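PDB 6GNE: probable starch synthase 4, chloroplastic/amyloplastic from Arabidopsis thaliana, which belongs to the starch synthase family of GT-B-fold glycosyltransferases and is modelled here with adenosine-5'-diphosphate and glycan ligands. Local coordinates for residues A[121-124]-A[125-129]; A[231-234]-A[235-238]; A[331-334]-A[335-339]; A[451-454]-A[455-458]; A[484-487]-A[488-491]. All blocks are in the same frame, centred on the assembly; numbering follows the deposited sequence.

Contact 1. Residues A[121-124]-A[125-129]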
loop_
_atom_site.group_PDB
_atom_site.type_symbol
_atom_site.label_atom_id
_atom_site.label_comp_id
_atom_site.label_asym_id
_atom_site.label_seq_id
_atom_site.Cartn_x
_atom_site.Cartn_y
_atom_site.Cartn_z
ATOM N N PHE A 121 16.242 -2.655 9.092
ATOM C CA PHE A 121 15.779 -3.381 7.904
ATOM C C PHE A 121 16.892 -3.992 7.023
ATOM O O PHE A 121 16.673 -5.004 6.344
ATOM C CB PHE A 121 14.784 -2.522 7.120
ATOM C CG PHE A 121 13.497 -2.263 7.874
ATOM C CD1 PHE A 121 12.548 -3.267 7.996
ATOM C CD2 PHE A 121 13.248 -1.027 8.476
ATOM C CE1 PHE A 121 11.365 -3.041 8.679
ATOM C CE2 PHE A 121 12.072 -0.799 9.179
ATOM C CZ PHE A 121 11.124 -1.798 9.283
ATOM N N SER A 122 18.082 -3.406 7.020
ATOM C CA SER A 122 19.229 -4.075 6.395
ATOM C C SER A 122 19.583 -5.375 7.151
ATOM O O SER A 122 19.933 -6.378 6.524
ATOM C CB SER A 122 20.448 -3.144 6.269
ATOM O OG SER A 122 20.914 -2.732 7.531
ATOM N N TYR A 123 19.487 -5.377 8.483
ATOM C CA TYR A 123 19.654 -6.634 9.240
ATOM C C TYR A 123 18.646 -7.684 8.793
ATOM O O TYR A 123 19.010 -8.819 8.462
ATOM C CB TYR A 123 19.501 -6.422 10.751
ATOM C CG TYR A 123 19.669 -7.701 11.567
ATOM C CD1 TYR A 123 18.594 -8.603 11.742
ATOM C CD2 TYR A 123 20.896 -8.019 12.164
ATOM C CE1 TYR A 123 18.760 -9.767 12.480
ATOM C CE2 TYR A 123 21.055 -9.184 12.910
ATOM C CZ TYR A 123 19.995 -10.056 13.067
ATOM O OH TYR A 123 20.159 -11.198 13.829
ATOM N N PHE A 124 17.379 -7.284 8.815
ATOM C CA PHE A 124 16.280 -8.144 8.424
ATOM C C PHE A 124 16.496 -8.744 7.040
ATOM O O PHE A 124 16.279 -9.953 6.840
ATOM C CB PHE A 124 14.953 -7.376 8.456
ATOM C CG PHE A 124 13.818 -8.126 7.819
ATOM C CD1 PHE A 124 13.407 -9.360 8.339
ATOM C CD2 PHE A 124 13.177 -7.630 6.691
ATOM C CE1 PHE A 124 12.377 -10.071 7.750
ATOM C CE2 PHE A 124 12.124 -8.342 6.108
ATOM C CZ PHE A 124 11.728 -9.563 6.637
ATOM N N SER A 125 16.910 -7.899 6.096
ATOM C CA SER A 125 17.157 -8.322 4.711
ATOM C C SER A 125 18.221 -9.392 4.660
ATOM O O SER A 125 18.063 -10.371 3.944
ATOM C CB SER A 125 17.587 -7.140 3.834
ATOM O OG SER A 125 16.550 -6.184 3.692
ATOM N N ARG A 126 19.291 -9.212 5.429
ATOM C CA ARG A 126 20.364 -10.203 5.499
ATOM C C ARG A 126 19.853 -11.501 6.105
ATOM O O ARG A 126 19.977 -12.559 5.488
ATOM C CB ARG A 126 21.557 -9.694 6.314
ATOM C CG ARG A 126 22.737 -10.651 6.393
ATOM C CD ARG A 126 23.342 -10.856 5.012
ATOM N NE ARG A 126 24.284 -11.978 4.942
ATOM C CZ ARG A 126 25.606 -11.896 5.033
ATOM N NH1 ARG A 126 26.232 -10.745 5.290
ATOM N NH2 ARG A 126 26.316 -13.005 4.914
ATOM N N ALA A 127 19.262 -11.404 7.294
ATOM C CA ALA A 127 18.710 -12.561 7.979
ATOM C C ALA A 127 17.694 -13.315 7.133
ATOM O O ALA A 127 17.629 -14.537 7.223
ATOM C CB ALA A 127 18.097 -12.149 9.311
ATOM N N ALA A 128 16.915 -12.608 6.305
ATOM C CA ALA A 128 15.930 -13.267 5.428
ATOM C C ALA A 128 16.572 -14.195 4.404
ATOM O O ALA A 128 16.136 -15.335 4.208
ATOM C CB ALA A 128 15.066 -12.241 4.724
ATOM N N LEU A 129 17.604 -13.701 3.749
ATOM C CA LEU A 129 18.394 -14.531 2.823
ATOM C C LEU A 129 19.097 -15.700 3.518
ATOM O O LEU A 129 19.154 -16.802 2.978
ATOM C CB LEU A 129 19.420 -13.673 2.073
ATOM C CG LEU A 129 18.764 -12.748 1.054
ATOM C CD1 LEU A 129 19.785 -11.770 0.505
ATOM C CD2 LEU A 129 18.071 -13.556 -0.045
#
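The carbonyl oxygen of Phe121 is gripped twice by Ser125, once through the backbone amide and once through the hydroxyl. Ser125 OG donates to Phe121 O at 2.9 Å, while Ser125 N makes the ordinary helical bond to Phe121 O, also 2.9 Å. The two donors arrive from opposite faces of the carbonyl plane, so both bonds can form at once. What makes this possible is the first torsion of Ser125: with chi1 at -66°, OG lies beside its own backbone N and is folded back onto the preceding turn. A serine hydroxyl returning to the carbonyl four residues back is a common way to satisfy a buried hydroxyl inside its own helix. The following amides continue the pattern: Arg126 N to Ser122 O, then Ala127 N to Tyr123 O, which at 177° is practically straight, and Ala128 N to Phe124 O at 2.8 Å. Beyond the backbone the packing is light. Tyr123, with CG anti to the backbone N, leans its ring forward toward the next turn, CE1 4.0 Å from Ala127 CB, an apolar i to i+4 contact with the methyl placed obliquely to the ring. Helix 117-134 lies against strands 45-51 and 64-75 and helix 152-160 of the N-terminal half. Tyr123 OH bonds to Asn82 and its ring meets Phe75 of strand 64-75 edge-to-face, while Arg126 NE bonds to Tyr160 at the end of helix 152-160. Phe124 and Ala128 pack on Ile49 of strand 45-51.

Contact 2. Residues A[231-234]-A[235-238]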
loop_
_atom_site.group_PDB
_atom_site.type_symbol
_atom_site.label_atom_id
_atom_site.label_comp_id
_atom_site.label_asym_id
_atom_site.label_seq_id
_atom_site.Cartn_x
_atom_site.Cartn_y
_atom_site.Cartn_z
ATOM N N PRO A 231 0.690 2.172 -14.141
ATOM C CA PRO A 231 1.314 2.682 -15.395
ATOM C C PRO A 231 1.598 4.216 -15.399
ATOM O O PRO A 231 2.687 4.646 -15.810
ATOM C CB PRO A 231 0.277 2.336 -16.482
ATOM C CG PRO A 231 -0.570 1.244 -15.912
ATOM C CD PRO A 231 -0.507 1.344 -14.410
ATOM N N THR A 232 0.646 5.020 -14.929
ATOM C CA THR A 232 0.823 6.481 -14.908
ATOM C C THR A 232 1.951 6.912 -13.956
ATOM O O THR A 232 2.804 7.728 -14.328
ATOM C CB THR A 232 -0.497 7.217 -14.571
ATOM O OG1 THR A 232 -1.468 6.965 -15.598
ATOM C CG2 THR A 232 -0.283 8.735 -14.436
ATOM N N TYR A 233 1.976 6.346 -12.751
ATOM C CA TYR A 233 3.089 6.629 -11.836
ATOM C C TYR A 233 4.456 6.255 -12.447
ATOM O O TYR A 233 5.402 7.010 -12.317
ATOM C CB TYR A 233 2.906 5.911 -10.515
ATOM C CG TYR A 233 3.908 6.287 -9.463
ATOM C CD1 TYR A 233 4.052 7.607 -9.041
ATOM C CD2 TYR A 233 4.692 5.321 -8.853
ATOM C CE1 TYR A 233 4.949 7.950 -8.037
ATOM C CE2 TYR A 233 5.583 5.642 -7.834
ATOM C CZ TYR A 233 5.716 6.954 -7.437
ATOM O OH TYR A 233 6.616 7.262 -6.450
ATOM N N ALA A 234 4.527 5.118 -13.138
ATOM C CA ALA A 234 5.752 4.719 -13.853
ATOM C C ALA A 234 6.199 5.776 -14.840
ATOM O O ALA A 234 7.421 6.038 -14.960
ATOM C CB ALA A 234 5.592 3.378 -14.550
ATOM N N GLN A 235 5.248 6.410 -15.527
ATOM C CA GLN A 235 5.609 7.505 -16.439
ATOM C C GLN A 235 6.094 8.736 -15.669
ATOM O O GLN A 235 7.067 9.354 -16.050
ATOM C CB GLN A 235 4.459 7.859 -17.377
ATOM C CG GLN A 235 4.130 6.734 -18.366
ATOM C CD GLN A 235 5.247 6.489 -19.410
ATOM O OE1 GLN A 235 5.865 5.405 -19.461
ATOM N NE2 GLN A 235 5.530 7.502 -20.223
ATOM N N GLU A 236 5.411 9.068 -14.576
ATOM C CA GLU A 236 5.762 10.246 -13.758
ATOM C C GLU A 236 7.176 10.173 -13.207
ATOM O O GLU A 236 7.891 11.159 -13.255
ATOM C CB GLU A 236 4.777 10.431 -12.607
ATOM C CG GLU A 236 3.388 10.895 -13.045
ATOM C CD GLU A 236 2.335 10.774 -11.954
ATOM O OE1 GLU A 236 2.554 10.129 -10.893
ATOM O OE2 GLU A 236 1.244 11.333 -12.178
ATOM N N VAL A 237 7.580 8.996 -12.732
ATOM C CA VAL A 237 8.907 8.817 -12.169
ATOM C C VAL A 237 10.022 8.707 -13.207
ATOM O O VAL A 237 11.189 8.774 -12.841
ATOM C CB VAL A 237 8.989 7.647 -11.163
ATOM C CG1 VAL A 237 8.144 7.955 -9.943
ATOM C CG2 VAL A 237 8.606 6.312 -11.791
ATOM N N ARG A 238 9.675 8.552 -14.486
ATOM C CA ARG A 238 10.645 8.700 -15.572
ATOM C C ARG A 238 10.956 10.151 -15.919
ATOM O O ARG A 238 11.924 10.411 -16.601
ATOM C CB ARG A 238 10.159 7.958 -16.820
ATOM C CG ARG A 238 10.329 6.441 -16.769
ATOM C CD ARG A 238 9.761 5.821 -18.035
ATOM N NE ARG A 238 10.094 4.408 -18.237
ATOM C CZ ARG A 238 9.238 3.371 -18.123
ATOM N NH1 ARG A 238 9.680 2.125 -18.370
ATOM N NH2 ARG A 238 7.958 3.527 -17.721
#
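Tyr233 and Val237, one helical turn apart, form the tight part of this contact. Val237 CG1 stands over one face of the Tyr233 ring, displaced toward the rim near CZ, a CH-pi contact 3.9 Å from the ring centroid. The first torsion of Tyr233 (chi1 -173°) leans the ring toward the following turn, with its face beneath the valine methyl. A second neighbour comes in at the rim: Glu236 OE1 lies in the ring plane, 3.5 Å from Tyr233 CD1, with the carboxylate turned almost perpendicular to the ring (86°). The phenol oxygen itself is held by the backbone N of Phe177.

Between this tight part and the loose one lies the pair Thr232 and Glu236, where Thr232 CG2 approaches Glu236 OE2 at 3.8 Å. The solvent side is looser. Pro231 and Gln235 are exposed and joined mainly by the backbone bond from Gln235 N to Pro231 O, 3.1 Å; Gln235 folds its CG back toward that same carbonyl. At the far end, Arg238 N to Ala234 O is weak at 3.4 Å; the extended arginine chain passes Ala234 O, and its NH2 ends near Ala234 CB.

Thr232 OG1 and Glu236 OE2 have firm partners beyond the helix, Asp423 and the backbone N of Gly419. Helix 231-238 follows strand 225-228 of the N-terminal sheet, and these bonds reach helix 419-424, which belongs to the C-terminal half. With AC1 about 7 Å from the Tyr233 side chain, the arrangement borders the interdomain cleft characteristic of a GT-B fold.

Contact 3. Residues A[331-334]-A[335-339]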
loop_
_atom_site.group_PDB
_atom_site.type_symbol
_atom_site.label_atom_id
_atom_site.label_comp_id
_atom_site.label_asym_id
_atom_site.label_seq_id
_atom_site.Cartn_x
_atom_site.Cartn_y
_atom_site.Cartn_z
ATOM N N ILE A 331 -13.951 19.183 4.252
ATOM C CA ILE A 331 -14.798 19.054 5.403
ATOM C C ILE A 331 -15.812 20.202 5.402
ATOM O O ILE A 331 -17.027 19.968 5.469
ATOM C CB ILE A 331 -14.005 19.042 6.721
ATOM C CG1 ILE A 331 -13.212 17.743 6.855
ATOM C CG2 ILE A 331 -14.936 19.165 7.933
ATOM C CD1 ILE A 331 -12.086 17.814 7.882
ATOM N N TYR A 332 -15.307 21.420 5.306
ATOM C CA TYR A 332 -16.156 22.609 5.361
ATOM C C TYR A 332 -17.036 22.759 4.137
ATOM O O TYR A 332 -18.174 23.177 4.248
ATOM C CB TYR A 332 -15.320 23.893 5.592
ATOM C CG TYR A 332 -14.607 23.885 6.907
ATOM C CD1 TYR A 332 -15.248 24.285 8.044
ATOM C CD2 TYR A 332 -13.279 23.420 7.004
ATOM C CE1 TYR A 332 -14.594 24.277 9.263
ATOM C CE2 TYR A 332 -12.596 23.406 8.218
ATOM C CZ TYR A 332 -13.260 23.839 9.353
ATOM O OH TYR A 332 -12.647 23.856 10.587
ATOM N N ARG A 333 -16.515 22.406 2.977
ATOM C CA ARG A 333 -17.286 22.551 1.759
ATOM C C ARG A 333 -18.476 21.572 1.724
ATOM O O ARG A 333 -19.588 21.925 1.297
ATOM C CB ARG A 333 -16.389 22.347 0.534
ATOM C CG ARG A 333 -17.045 22.723 -0.782
ATOM C CD ARG A 333 -17.517 24.169 -0.746
ATOM N NE ARG A 333 -17.765 24.680 -2.080
ATOM C CZ ARG A 333 -18.072 25.938 -2.359
ATOM N NH1 ARG A 333 -18.191 26.840 -1.395
ATOM N NH2 ARG A 333 -18.237 26.308 -3.614
ATOM N N THR A 334 -18.207 20.343 2.147
ATOM C CA THR A 334 -19.207 19.313 2.241
ATOM C C THR A 334 -20.343 19.790 3.118
ATOM O O THR A 334 -21.516 19.639 2.757
ATOM C CB THR A 334 -18.614 18.024 2.814
ATOM O OG1 THR A 334 -17.706 17.447 1.872
ATOM C CG2 THR A 334 -19.702 17.018 3.128
ATOM N N LEU A 335 -19.983 20.328 4.270
ATOM C CA LEU A 335 -20.934 20.908 5.172
ATOM C C LEU A 335 -21.702 22.094 4.517
ATOM O O LEU A 335 -22.927 22.170 4.605
ATOM C CB LEU A 335 -20.196 21.371 6.417
ATOM C CG LEU A 335 -21.013 21.985 7.536
ATOM C CD1 LEU A 335 -22.000 20.961 8.057
ATOM C CD2 LEU A 335 -20.123 22.456 8.638
ATOM N N GLU A 336 -20.991 22.993 3.848
ATOM C CA GLU A 336 -21.610 24.133 3.184
ATOM C C GLU A 336 -22.647 23.695 2.130
ATOM O O GLU A 336 -23.705 24.306 1.997
ATOM C CB GLU A 336 -20.525 25.007 2.536
ATOM C CG GLU A 336 -21.044 26.287 1.903
ATOM C CD GLU A 336 -19.936 27.197 1.415
ATOM O OE1 GLU A 336 -18.754 26.773 1.335
ATOM O OE2 GLU A 336 -20.261 28.332 1.042
ATOM N N LEU A 337 -22.321 22.615 1.424
ATOM C CA LEU A 337 -23.160 22.081 0.359
ATOM C C LEU A 337 -24.326 21.214 0.870
ATOM O O LEU A 337 -25.097 20.700 0.051
ATOM C CB LEU A 337 -22.314 21.282 -0.646
ATOM C CG LEU A 337 -21.835 21.966 -1.942
ATOM C CD1 LEU A 337 -21.292 23.347 -1.708
ATOM C CD2 LEU A 337 -20.759 21.119 -2.609
ATOM N N GLY A 338 -24.451 21.045 2.198
ATOM C CA GLY A 338 -25.544 20.311 2.810
ATOM C C GLY A 338 -25.333 18.809 2.915
ATOM O O GLY A 338 -26.303 18.062 2.921
ATOM N N GLY A 339 -24.072 18.369 2.974
ATOM C CA GLY A 339 -23.733 16.966 3.187
ATOM C C GLY A 339 -23.159 16.764 4.565
ATOM O O GLY A 339 -23.014 17.717 5.325
#
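Arg333 reaches down the helix to Glu336 by two torsions: its CG is anti to the backbone N (chi1 -170°), and a bend at chi2 (57°) turns the rest of the chain toward the C-terminal end. Glu336 comes to meet it with an extended chain. This happens in the last turn of helix 324-336, which closes in a Schellman motif before strand 340-346 of a beta-alpha-beta unit. The salt bridge runs from Arg333 NH1 to Glu336 OE1 at 2.8 Å; OE1 lies near the guanidinium plane at its edge, but the carboxylate is twisted well away from that plane and the hydrogen bond is bent and weak. Leu337 takes another side, setting CD1 over one guanidinium face, 3.8 Å from Arg333 NE. The arginine is thus met by a charge at its rim and a methyl above it.

Thr334 turns inward. Its OG1 bonds to Ala330 O one turn back, while its side chain packs on Phe341 of the following strand and on Phe459 of helix 448-464.

Past Leu337 the chain leaves the helix through Gly338, whose positive phi of 86° suits a glycine. Two backbone bonds then close the turn. Gly338 N reaches Leu335 O at 3.1 Å, and Gly339 N donates to Thr334 O at 2.9 Å, with Thr334 CG2 lying 3.8 Å from Gly339 C.

Contact 4. Residues A[451-454]-A[455-458]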
loop_
_atom_site.group_PDB
_atom_site.type_symbol
_atom_site.label_atom_id
_atom_site.label_comp_id
_atom_site.label_asym_id
_atom_site.label_seq_id
_atom_site.Cartn_x
_atom_site.Cartn_y
_atom_site.Cartn_z
ATOM N N PHE A 451 -11.051 21.293 -6.835
ATOM C CA PHE A 451 -11.772 20.355 -6.001
ATOM C C PHE A 451 -13.265 20.702 -5.934
ATOM O O PHE A 451 -14.116 19.804 -6.060
ATOM C CB PHE A 451 -11.123 20.263 -4.575
ATOM C CG PHE A 451 -11.828 19.309 -3.646
ATOM C CD1 PHE A 451 -11.518 17.973 -3.658
ATOM C CD2 PHE A 451 -12.872 19.747 -2.817
ATOM C CE1 PHE A 451 -12.192 17.055 -2.877
ATOM C CE2 PHE A 451 -13.569 18.838 -2.011
ATOM C CZ PHE A 451 -13.208 17.476 -2.048
ATOM N N ASN A 452 -13.583 21.985 -5.729
ATOM C CA ASN A 452 -14.998 22.466 -5.644
ATOM C C ASN A 452 -15.869 22.057 -6.819
ATOM O O ASN A 452 -16.992 21.611 -6.629
ATOM C CB ASN A 452 -15.078 23.975 -5.457
ATOM C CG ASN A 452 -14.689 24.433 -4.040
ATOM O OD1 ASN A 452 -14.414 23.629 -3.142
ATOM N ND2 ASN A 452 -14.632 25.734 -3.841
ATOM N N TYR A 453 -15.348 22.174 -8.032
ATOM C CA TYR A 453 -16.115 21.808 -9.222
ATOM C C TYR A 453 -16.440 20.318 -9.258
ATOM O O TYR A 453 -17.569 19.954 -9.574
ATOM C CB TYR A 453 -15.404 22.264 -10.503
ATOM C CG TYR A 453 -16.249 22.139 -11.760
ATOM C CD1 TYR A 453 -17.536 22.724 -11.825
ATOM C CD2 TYR A 453 -15.782 21.406 -12.891
ATOM C CE1 TYR A 453 -18.314 22.605 -12.962
ATOM C CE2 TYR A 453 -16.559 21.280 -14.029
ATOM C CZ TYR A 453 -17.816 21.888 -14.064
ATOM O OH TYR A 453 -18.603 21.788 -15.190
ATOM N N ALA A 454 -15.491 19.457 -8.901
ATOM C CA ALA A 454 -15.789 18.031 -8.784
ATOM C C ALA A 454 -16.809 17.732 -7.674
ATOM O O ALA A 454 -17.723 16.935 -7.873
ATOM C CB ALA A 454 -14.523 17.225 -8.562
ATOM N N LEU A 455 -16.653 18.367 -6.520
ATOM C CA LEU A 455 -17.566 18.143 -5.412
ATOM C C LEU A 455 -18.987 18.646 -5.737
ATOM O O LEU A 455 -19.968 17.939 -5.481
ATOM C CB LEU A 455 -17.026 18.795 -4.150
ATOM C CG LEU A 455 -17.733 18.395 -2.852
ATOM C CD1 LEU A 455 -17.341 16.995 -2.431
ATOM C CD2 LEU A 455 -17.387 19.343 -1.715
ATOM N N GLU A 456 -19.086 19.848 -6.304
ATOM C CA GLU A 456 -20.361 20.432 -6.760
ATOM C C GLU A 456 -21.090 19.458 -7.682
ATOM O O GLU A 456 -22.258 19.157 -7.452
ATOM C CB GLU A 456 -20.099 21.772 -7.465
ATOM C CG GLU A 456 -21.305 22.492 -8.072
ATOM C CD GLU A 456 -20.934 23.705 -8.975
ATOM O OE1 GLU A 456 -19.859 23.710 -9.628
ATOM O OE2 GLU A 456 -21.723 24.677 -9.075
ATOM N N ARG A 457 -20.390 18.928 -8.689
ATOM C CA ARG A 457 -21.025 18.012 -9.647
ATOM C C ARG A 457 -21.447 16.724 -8.994
ATOM O O ARG A 457 -22.499 16.218 -9.273
ATOM C CB ARG A 457 -20.148 17.747 -10.872
ATOM C CG ARG A 457 -19.974 18.987 -11.743
ATOM C CD ARG A 457 -19.103 18.753 -12.968
ATOM N NE ARG A 457 -17.699 18.475 -12.643
ATOM C CZ ARG A 457 -17.112 17.275 -12.703
ATOM N NH1 ARG A 457 -15.853 17.158 -12.354
ATOM N NH2 ARG A 457 -17.758 16.184 -13.137
ATOM N N ALA A 458 -20.652 16.218 -8.074
ATOM C CA ALA A 458 -20.978 14.994 -7.382
ATOM C C ALA A 458 -22.229 15.170 -6.521
ATOM O O ALA A 458 -23.119 14.319 -6.544
ATOM C CB ALA A 458 -19.806 14.530 -6.545
#
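Arg457 passes over the ring of Tyr453 on its way to two aspartates: NH1 makes a salt bridge with Asp427 and NH2 one with Asp429. A bend at chi3 (-67°) carries both nitrogens past the ring to these partners. Two carboxylates therefore fix the rotation of the guanidinium and probably balance its charge. Asn452 OD1 is satisfied by His329 of helix 324-336. The backbone is regular throughout: Leu455 N donates to Phe451 O at 3.0 Å, Glu456 N to Asn452 O at 2.8 Å, and Arg457 N and Ala458 N continue to Tyr453 O and Ala454 O.

Over the Tyr453 ring, Arg457 NE sits 3.3 Å above the plane near the rim, with Tyr453 CE2 its nearest ring atom. Arg457 CD adds a CH-pi contact 3.9 Å from the ring centroid. The guanidinium is tilted by 51° against the ring, so the two are not stacked flat. Glu456 OE1 comes to the edge of the same ring, 3.3 Å from Tyr453 CD1, on this exposed side of the helix. Phe451 and Leu455 bring only carbon, with CE2 of the phenylalanine 3.9 Å from the leucine CD2.

That apolar flank of helix 448-464 lies on the C-terminal parallel sheet. Ala454, Leu455 and Ala458 press on Ile414 of strand 412-416, and the Phe451 ring meets Phe443 of the edge strand 441-443 at about a right angle, while Phe451 also touches Ala330 of helix 324-336.

Contact 5. Residues A[484-487]-A[488-491]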
loop_
_atom_site.group_PDB
_atom_site.type_symbol
_atom_site.label_atom_id
_atom_site.label_comp_id
_atom_site.label_asym_id
_atom_site.label_seq_id
_atom_site.Cartn_x
_atom_site.Cartn_y
_atom_site.Cartn_z
ATOM N N GLY A 484 -6.690 -10.685 -10.394
ATOM C CA GLY A 484 -6.728 -11.480 -11.631
ATOM C C GLY A 484 -5.829 -10.983 -12.770
ATOM O O GLY A 484 -4.857 -11.643 -13.195
ATOM N N SER A 485 -6.128 -9.782 -13.219
ATOM C CA SER A 485 -5.436 -9.196 -14.350
ATOM C C SER A 485 -3.940 -8.880 -14.074
ATOM O O SER A 485 -3.052 -9.274 -14.848
ATOM C CB SER A 485 -6.164 -7.925 -14.722
ATOM O OG SER A 485 -5.912 -7.650 -16.042
ATOM N N SER A 486 -3.679 -8.170 -12.978
ATOM C CA SER A 486 -2.319 -7.746 -12.631
ATOM C C SER A 486 -1.427 -8.855 -12.079
ATOM O O SER A 486 -0.211 -8.791 -12.261
ATOM C CB SER A 486 -2.328 -6.577 -11.647
ATOM O OG SER A 486 -2.785 -5.449 -12.311
ATOM N N ALA A 487 -1.997 -9.835 -11.380
ATOM C CA ALA A 487 -1.240 -11.020 -10.984
ATOM C C ALA A 487 -0.731 -11.828 -12.190
ATOM O O ALA A 487 0.390 -12.339 -12.177
ATOM C CB ALA A 487 -2.066 -11.890 -10.068
ATOM N N THR A 488 -1.559 -11.935 -13.224
ATOM C CA THR A 488 -1.144 -12.503 -14.523
ATOM C C THR A 488 0.030 -11.736 -15.162
ATOM O O THR A 488 0.900 -12.352 -15.740
ATOM C CB THR A 488 -2.340 -12.582 -15.530
ATOM O OG1 THR A 488 -3.445 -13.260 -14.935
ATOM C CG2 THR A 488 -1.976 -13.357 -16.729
ATOM N N GLN A 489 0.058 -10.408 -15.070
ATOM C CA GLN A 489 1.208 -9.639 -15.608
ATOM C C GLN A 489 2.506 -9.878 -14.815
ATOM O O GLN A 489 3.582 -9.991 -15.429
ATOM C CB GLN A 489 0.985 -8.147 -15.654
ATOM C CG GLN A 489 -0.174 -7.632 -16.465
ATOM C CD GLN A 489 -0.139 -6.104 -16.542
ATOM O OE1 GLN A 489 -1.089 -5.400 -16.136
ATOM N NE2 GLN A 489 0.994 -5.586 -17.024
ATOM N N TYR A 490 2.415 -9.951 -13.484
ATOM C CA TYR A 490 3.576 -10.310 -12.661
ATOM C C TYR A 490 4.077 -11.744 -12.983
ATOM O O TYR A 490 5.280 -11.980 -13.111
ATOM C CB TYR A 490 3.280 -10.176 -11.153
ATOM C CG TYR A 490 3.398 -8.776 -10.573
ATOM C CD1 TYR A 490 4.613 -8.284 -10.128
ATOM C CD2 TYR A 490 2.294 -7.957 -10.441
ATOM C CE1 TYR A 490 4.725 -7.016 -9.589
ATOM C CE2 TYR A 490 2.399 -6.699 -9.896
ATOM C CZ TYR A 490 3.613 -6.225 -9.471
ATOM O OH TYR A 490 3.715 -4.958 -8.940
ATOM N N GLU A 491 3.134 -12.676 -13.108
ATOM C CA GLU A 491 3.429 -14.061 -13.440
ATOM C C GLU A 491 4.223 -14.164 -14.749
ATOM O O GLU A 491 5.221 -14.930 -14.822
ATOM C CB GLU A 491 2.122 -14.864 -13.506
ATOM C CG GLU A 491 2.244 -16.326 -13.965
ATOM C CD GLU A 491 0.895 -16.989 -14.211
ATOM O OE1 GLU A 491 0.635 -18.059 -13.634
ATOM O OE2 GLU A 491 0.067 -16.449 -14.973
#
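Gly484 O takes two bonds from Thr488. The shorter comes from Thr488 OG1 at 2.8 Å; the helical bond from Thr488 N, at 3.3 Å, is weak. A chi1 of -53° turns OG1 away from the threonine's own carbonyl carbon and over the carbonyl of Gly484, which it approaches tilted 22° from the carbonyl plane. OG1 has a further partner in Lys42 NZ, so the hydroxyl joins a backbone carbonyl of this helix to a lysine just beyond helix 27-41.

Along the next residues Gln489 N to Ser485 O is again weak, but the backbone tightens with Tyr490 N to Ser486 O at 3.1 Å and Glu491 N to Ala487 O at 2.9 Å. These belong to helix 484-499, the C-terminal helix, which in GT-B starch synthases crosses back to pack against the N-terminal domain. Here Ala487 fits against Leu35 and Ala38 of helix 27-41, and Tyr490 also touches Leu35.

Tyr490 points its ring edge at the turn before it: Ser486 O is close to the ring plane, 3.2 Å from Tyr490 CD2. The phenol at the other end bonds to Thr227 in strand 225-228. Ser486 OG, for its part, is taken up by Leu261 O. Glu491 extends its chain, chi1 175°, to put OE1 on His44 NE2.

All five contacts are local, within one helix or at its end, but their settings differ. Contact 1 is wholly buried in the N-terminal half, whereas the others each have an inner and an outer flank. Contacts 3 and 4 lie on neighbouring helices, 324-336 and 448-464, that touch directly, Arg333 CG lying 3.5 Å from Leu455 CD2; the arginine packs with its stem between the helices while its guanidinium meets Glu336. Contacts 2 and 5, the latter on the C-terminal helix that packs against the N-terminal half, come within about 7 Å at their nearest atoms, and both reach strand 225-228 through a tyrosine. A hydroxyl folded back onto a carbonyl marks contacts 1 and 5, a side chain over a tyrosine face contacts 2 and 4.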